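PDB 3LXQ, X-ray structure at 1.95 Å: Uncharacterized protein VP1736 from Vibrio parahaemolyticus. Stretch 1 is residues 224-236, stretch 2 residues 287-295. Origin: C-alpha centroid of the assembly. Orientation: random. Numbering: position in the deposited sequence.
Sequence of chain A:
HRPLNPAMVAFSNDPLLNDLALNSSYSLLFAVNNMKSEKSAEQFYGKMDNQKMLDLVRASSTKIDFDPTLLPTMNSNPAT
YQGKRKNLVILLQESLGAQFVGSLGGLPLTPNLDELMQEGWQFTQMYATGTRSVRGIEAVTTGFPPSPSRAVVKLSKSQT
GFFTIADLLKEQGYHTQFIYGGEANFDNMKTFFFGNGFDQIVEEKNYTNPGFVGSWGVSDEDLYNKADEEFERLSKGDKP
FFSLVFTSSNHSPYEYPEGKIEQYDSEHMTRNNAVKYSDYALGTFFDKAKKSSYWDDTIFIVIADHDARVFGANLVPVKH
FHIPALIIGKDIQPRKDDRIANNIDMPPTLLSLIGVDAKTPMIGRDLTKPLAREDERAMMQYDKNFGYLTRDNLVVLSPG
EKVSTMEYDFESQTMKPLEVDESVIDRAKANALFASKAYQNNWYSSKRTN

Stretch 1 224-236: YNKADEEFERLSK
Stretch 2 287-295: DKAKKSSYW

The first stretch continues a helix that begins earlier in the chain, with backbone angles mostly near -65°/-40°. The i to i+4 ladder includes Asp228 N to Tyr224 O at 3.2 Å, Glu232 N to Asp228 O at 3.1 Å and Ser235 N to Phe231 O at 2.9 Å. The second stretch enters in another helix and then passes through a type I beta turn from Ala289 to Ser292, closed by Ser292 N to Ala289 O at 3.2 Å. Lys291 sits at -111°/24°, and Ser292 opens to -98°/171°, extending the chain before Ser293 (-89°/-8°) and Tyr294 (-100°/-11°). The two segments advance in the same sense: CA of Asp228 lies 6.8 Å from CA of Ala289, CA of Glu232 6.1 Å from CA of Ser293, and CA of Ser235 5.7 Å from CA of Tyr294. Together they bury 462 Å², counting both sides.

Tyr294 gives up more area to this contact than any other residue. Its CA-to-CB bond points toward the helix, and chi1 of 51° (p) with chi2 of 84° lays the ring along Phe231 and Glu232. Phe231 CB sits over one face, 3.6 Å from the ring centroid and 18° off the normal, a CH-pi contact; its closest carbon there is Tyr294 CE2, 3.5 Å from Phe231 CB. Phe231, with chi1 of -61° (m), starts toward the second stretch but its end leads away, and its ring presents an edge to the Tyr294 face, with centroids 5.5 Å apart and planes at 78°. A tyrosine suits this site because its flat ring packs against the helix while its hydroxyl reaches a polar partner: Tyr294 OH donates to Asp228 OD2 at 3.0 Å.

Asp228, chi1 172° (t), uses its two carboxylate oxygens separately. While OD2 accepts from the tyrosine, Asp228 OD1 receives Lys288 NZ at 3.1 Å in a hydrogen-bonded salt bridge. The flexible lysine spans the gap with chi angles of -57°, -145°, -70° and 166°.

One helical turn on, Glu232 starts sideways, but chi1 of -137° and chi2 of 127°, both between wells, bring its end nearer. Glu232 OE2 accepts from Ser293 N at 2.9 Å, with an N-H...O angle of 144°, and so satisfies a backbone amide just beyond the turn. The same Glu232 OE2 lies 3.3 Å from Ser292 CA. Within the turn, Ser292 OG, placed by chi1 of 71° (p), makes a very short hydrogen bond of 2.4 Å to Ala289 O.

At the far end, Ser235 (chi1 65°, p) points toward Ser293, and Ser235 OG and Ser293 OG are 2.9 Å apart. The two serines are short side chains that meet here with their hydroxyls close, while Ser235 CB rests 3.9 Å from Tyr294 CB.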

# COMPACT_ATOMS: atom_id res chain seq x y z
N TYR A 224 -1.28 13.05 -13.60
CA TYR A 224 -2.61 13.27 -13.06
C TYR A 224 -3.60 13.83 -14.08
O TYR A 224 -4.80 13.59 -13.96
CB TYR A 224 -2.52 14.18 -11.83
CG TYR A 224 -2.00 13.54 -10.55
CD1 TYR A 224 -2.41 12.26 -10.15
CD2 TYR A 224 -1.13 14.24 -9.71
CE1 TYR A 224 -1.94 11.69 -8.95
CE2 TYR A 224 -0.67 13.68 -8.51
CZ TYR A 224 -1.07 12.42 -8.14
OH TYR A 224 -0.59 11.92 -6.96
N ASN A 225 -3.12 14.59 -15.07
CA ASN A 225 -3.98 15.00 -16.20
C ASN A 225 -4.36 13.76 -17.01
O ASN A 225 -5.50 13.61 -17.45
CB ASN A 225 -3.31 16.03 -17.12
CG ASN A 225 -2.96 17.35 -16.41
OD1 ASN A 225 -1.94 17.96 -16.72
ND2 ASN A 225 -3.82 17.80 -15.50
N LYS A 226 -3.39 12.87 -17.18
CA LYS A 226 -3.57 11.63 -17.94
C LYS A 226 -4.56 10.72 -17.25
O LYS A 226 -5.34 10.03 -17.91
CB LYS A 226 -2.23 10.88 -18.08
CG LYS A 226 -2.27 9.71 -19.06
CD LYS A 226 -2.71 10.21 -20.44
CE LYS A 226 -2.32 9.29 -21.58
NZ LYS A 226 -2.99 9.72 -22.85
N ALA A 227 -4.50 10.70 -15.92
CA ALA A 227 -5.39 9.89 -15.12
C ALA A 227 -6.81 10.37 -15.36
O ALA A 227 -7.65 9.64 -15.90
CB ALA A 227 -5.01 9.98 -13.66
N ASP A 228 -7.05 11.64 -15.00
CA ASP A 228 -8.33 12.34 -15.24
C ASP A 228 -8.89 12.14 -16.66
O ASP A 228 -10.12 12.06 -16.84
CB ASP A 228 -8.16 13.84 -14.93
CG ASP A 228 -9.38 14.67 -15.33
OD1 ASP A 228 -9.32 15.30 -16.40
OD2 ASP A 228 -10.39 14.69 -14.59
N GLU A 229 -8.00 12.08 -17.65
CA GLU A 229 -8.34 11.79 -19.05
C GLU A 229 -8.84 10.35 -19.23
O GLU A 229 -9.83 10.11 -19.91
CB GLU A 229 -7.11 11.98 -19.96
CG GLU A 229 -7.14 13.14 -20.94
CD GLU A 229 -6.14 12.97 -22.08
OE1 GLU A 229 -5.05 12.40 -21.87
OE2 GLU A 229 -6.46 13.41 -23.21
N GLU A 230 -8.12 9.42 -18.62
CA GLU A 230 -8.40 7.99 -18.74
C GLU A 230 -9.67 7.61 -18.00
O GLU A 230 -10.36 6.67 -18.39
CB GLU A 230 -7.23 7.18 -18.16
CG GLU A 230 -6.09 6.95 -19.14
CD GLU A 230 -6.50 6.02 -20.27
OE1 GLU A 230 -6.83 6.52 -21.37
OE2 GLU A 230 -6.51 4.78 -20.07
N PHE A 231 -9.95 8.32 -16.91
CA PHE A 231 -11.07 8.00 -16.04
C PHE A 231 -12.34 8.55 -16.66
O PHE A 231 -13.35 7.86 -16.70
CB PHE A 231 -10.87 8.57 -14.63
CG PHE A 231 -9.65 8.05 -13.91
CD1 PHE A 231 -9.13 6.79 -14.19
CD2 PHE A 231 -9.05 8.81 -12.91
CE1 PHE A 231 -8.03 6.31 -13.52
CE2 PHE A 231 -7.93 8.32 -12.22
CZ PHE A 231 -7.42 7.07 -12.54
N GLU A 232 -12.28 9.79 -17.15
CA GLU A 232 -13.43 10.39 -17.85
C GLU A 232 -13.74 9.65 -19.15
O GLU A 232 -14.87 9.68 -19.63
CB GLU A 232 -13.22 11.88 -18.10
CG GLU A 232 -14.48 12.71 -17.82
CD GLU A 232 -14.19 13.86 -16.86
OE1 GLU A 232 -13.00 14.20 -16.64
OE2 GLU A 232 -15.16 14.42 -16.31
N ARG A 233 -12.71 9.00 -19.69
CA ARG A 233 -12.84 8.11 -20.83
C ARG A 233 -13.54 6.82 -20.42
O ARG A 233 -14.60 6.49 -20.96
CB ARG A 233 -11.45 7.79 -21.42
CG ARG A 233 -11.46 7.04 -22.76
CD ARG A 233 -11.95 5.59 -22.60
NE ARG A 233 -11.03 4.58 -23.13
CZ ARG A 233 -9.71 4.57 -22.96
NH1 ARG A 233 -8.99 3.60 -23.48
NH2 ARG A 233 -9.12 5.52 -22.25
N LEU A 234 -12.96 6.09 -19.46
CA LEU A 234 -13.50 4.80 -19.01
C LEU A 234 -14.94 4.91 -18.48
O LEU A 234 -15.74 3.98 -18.64
CB LEU A 234 -12.58 4.13 -17.99
CG LEU A 234 -11.24 3.55 -18.48
CD1 LEU A 234 -10.23 3.39 -17.34
CD2 LEU A 234 -11.43 2.24 -19.26
N SER A 235 -15.26 6.05 -17.87
CA SER A 235 -16.58 6.27 -17.27
C SER A 235 -17.68 6.42 -18.32
O SER A 235 -18.85 6.26 -18.01
CB SER A 235 -16.56 7.50 -16.35
OG SER A 235 -16.32 8.69 -17.09
N LYS A 236 -17.29 6.73 -19.56
CA LYS A 236 -18.22 6.72 -20.69
C LYS A 236 -18.54 5.28 -21.10
O LYS A 236 -19.62 5.01 -21.63
CB LYS A 236 -17.68 7.52 -21.88
N ASP A 287 -9.03 18.68 -7.89
CA ASP A 287 -9.82 19.83 -8.35
C ASP A 287 -10.61 19.45 -9.60
O ASP A 287 -11.75 19.89 -9.80
CB ASP A 287 -8.92 21.03 -8.66
CG ASP A 287 -8.29 21.64 -7.42
OD1 ASP A 287 -8.87 21.53 -6.31
OD2 ASP A 287 -7.20 22.24 -7.56
N LYS A 288 -9.97 18.64 -10.43
CA LYS A 288 -10.57 18.12 -11.64
C LYS A 288 -11.51 16.98 -11.30
O LYS A 288 -12.62 16.92 -11.81
CB LYS A 288 -9.48 17.66 -12.62
CG LYS A 288 -8.48 18.76 -12.98
CD LYS A 288 -7.98 18.67 -14.41
CE LYS A 288 -7.06 17.47 -14.64
NZ LYS A 288 -6.86 17.22 -16.09
N ALA A 289 -11.06 16.10 -10.41
CA ALA A 289 -11.81 14.91 -10.01
C ALA A 289 -13.19 15.24 -9.45
O ALA A 289 -14.18 14.55 -9.73
CB ALA A 289 -11.00 14.10 -9.00
N LYS A 290 -13.26 16.31 -8.65
CA LYS A 290 -14.48 16.69 -7.97
C LYS A 290 -15.53 17.30 -8.89
O LYS A 290 -16.70 17.38 -8.53
CB LYS A 290 -14.16 17.65 -6.83
CG LYS A 290 -13.50 17.00 -5.62
CD LYS A 290 -13.03 18.08 -4.67
CE LYS A 290 -12.66 17.52 -3.32
NZ LYS A 290 -11.95 18.55 -2.51
N LYS A 291 -15.11 17.75 -10.07
CA LYS A 291 -16.06 18.26 -11.08
C LYS A 291 -16.14 17.31 -12.28
O LYS A 291 -16.52 17.73 -13.38
CB LYS A 291 -15.66 19.67 -11.50
N SER A 292 -15.81 16.04 -12.05
CA SER A 292 -15.70 15.03 -13.10
C SER A 292 -16.95 14.17 -13.25
O SER A 292 -17.85 14.23 -12.41
CB SER A 292 -14.49 14.12 -12.82
OG SER A 292 -14.75 13.28 -11.70
N SER A 293 -16.98 13.35 -14.30
CA SER A 293 -18.13 12.47 -14.55
C SER A 293 -18.00 11.12 -13.87
O SER A 293 -18.94 10.32 -13.87
CB SER A 293 -18.36 12.30 -16.07
OG SER A 293 -17.77 11.10 -16.56
N TYR A 294 -16.82 10.85 -13.29
CA TYR A 294 -16.59 9.60 -12.59
C TYR A 294 -16.73 9.72 -11.06
O TYR A 294 -16.78 8.71 -10.36
CB TYR A 294 -15.23 9.00 -13.00
CG TYR A 294 -14.05 9.96 -12.90
CD1 TYR A 294 -13.39 10.15 -11.69
CD2 TYR A 294 -13.59 10.66 -14.01
CE1 TYR A 294 -12.30 11.02 -11.58
CE2 TYR A 294 -12.51 11.53 -13.92
CZ TYR A 294 -11.87 11.70 -12.70
OH TYR A 294 -10.81 12.56 -12.59
N TRP A 295 -16.80 10.96 -10.56
CA TRP A 295 -16.74 11.23 -9.11
C TRP A 295 -17.78 10.51 -8.27
O TRP A 295 -17.45 9.96 -7.20
CB TRP A 295 -16.81 12.73 -8.82
CG TRP A 295 -16.65 13.04 -7.35
CD1 TRP A 295 -17.64 13.37 -6.47
CD2 TRP A 295 -15.43 12.99 -6.60
NE1 TRP A 295 -17.11 13.56 -5.22
CE2 TRP A 295 -15.76 13.32 -5.26
CE3 TRP A 295 -14.10 12.71 -6.92
CZ2 TRP A 295 -14.79 13.39 -4.25
CZ3 TRP A 295 -13.14 12.77 -5.91
CH2 TRP A 295 -13.49 13.10 -4.59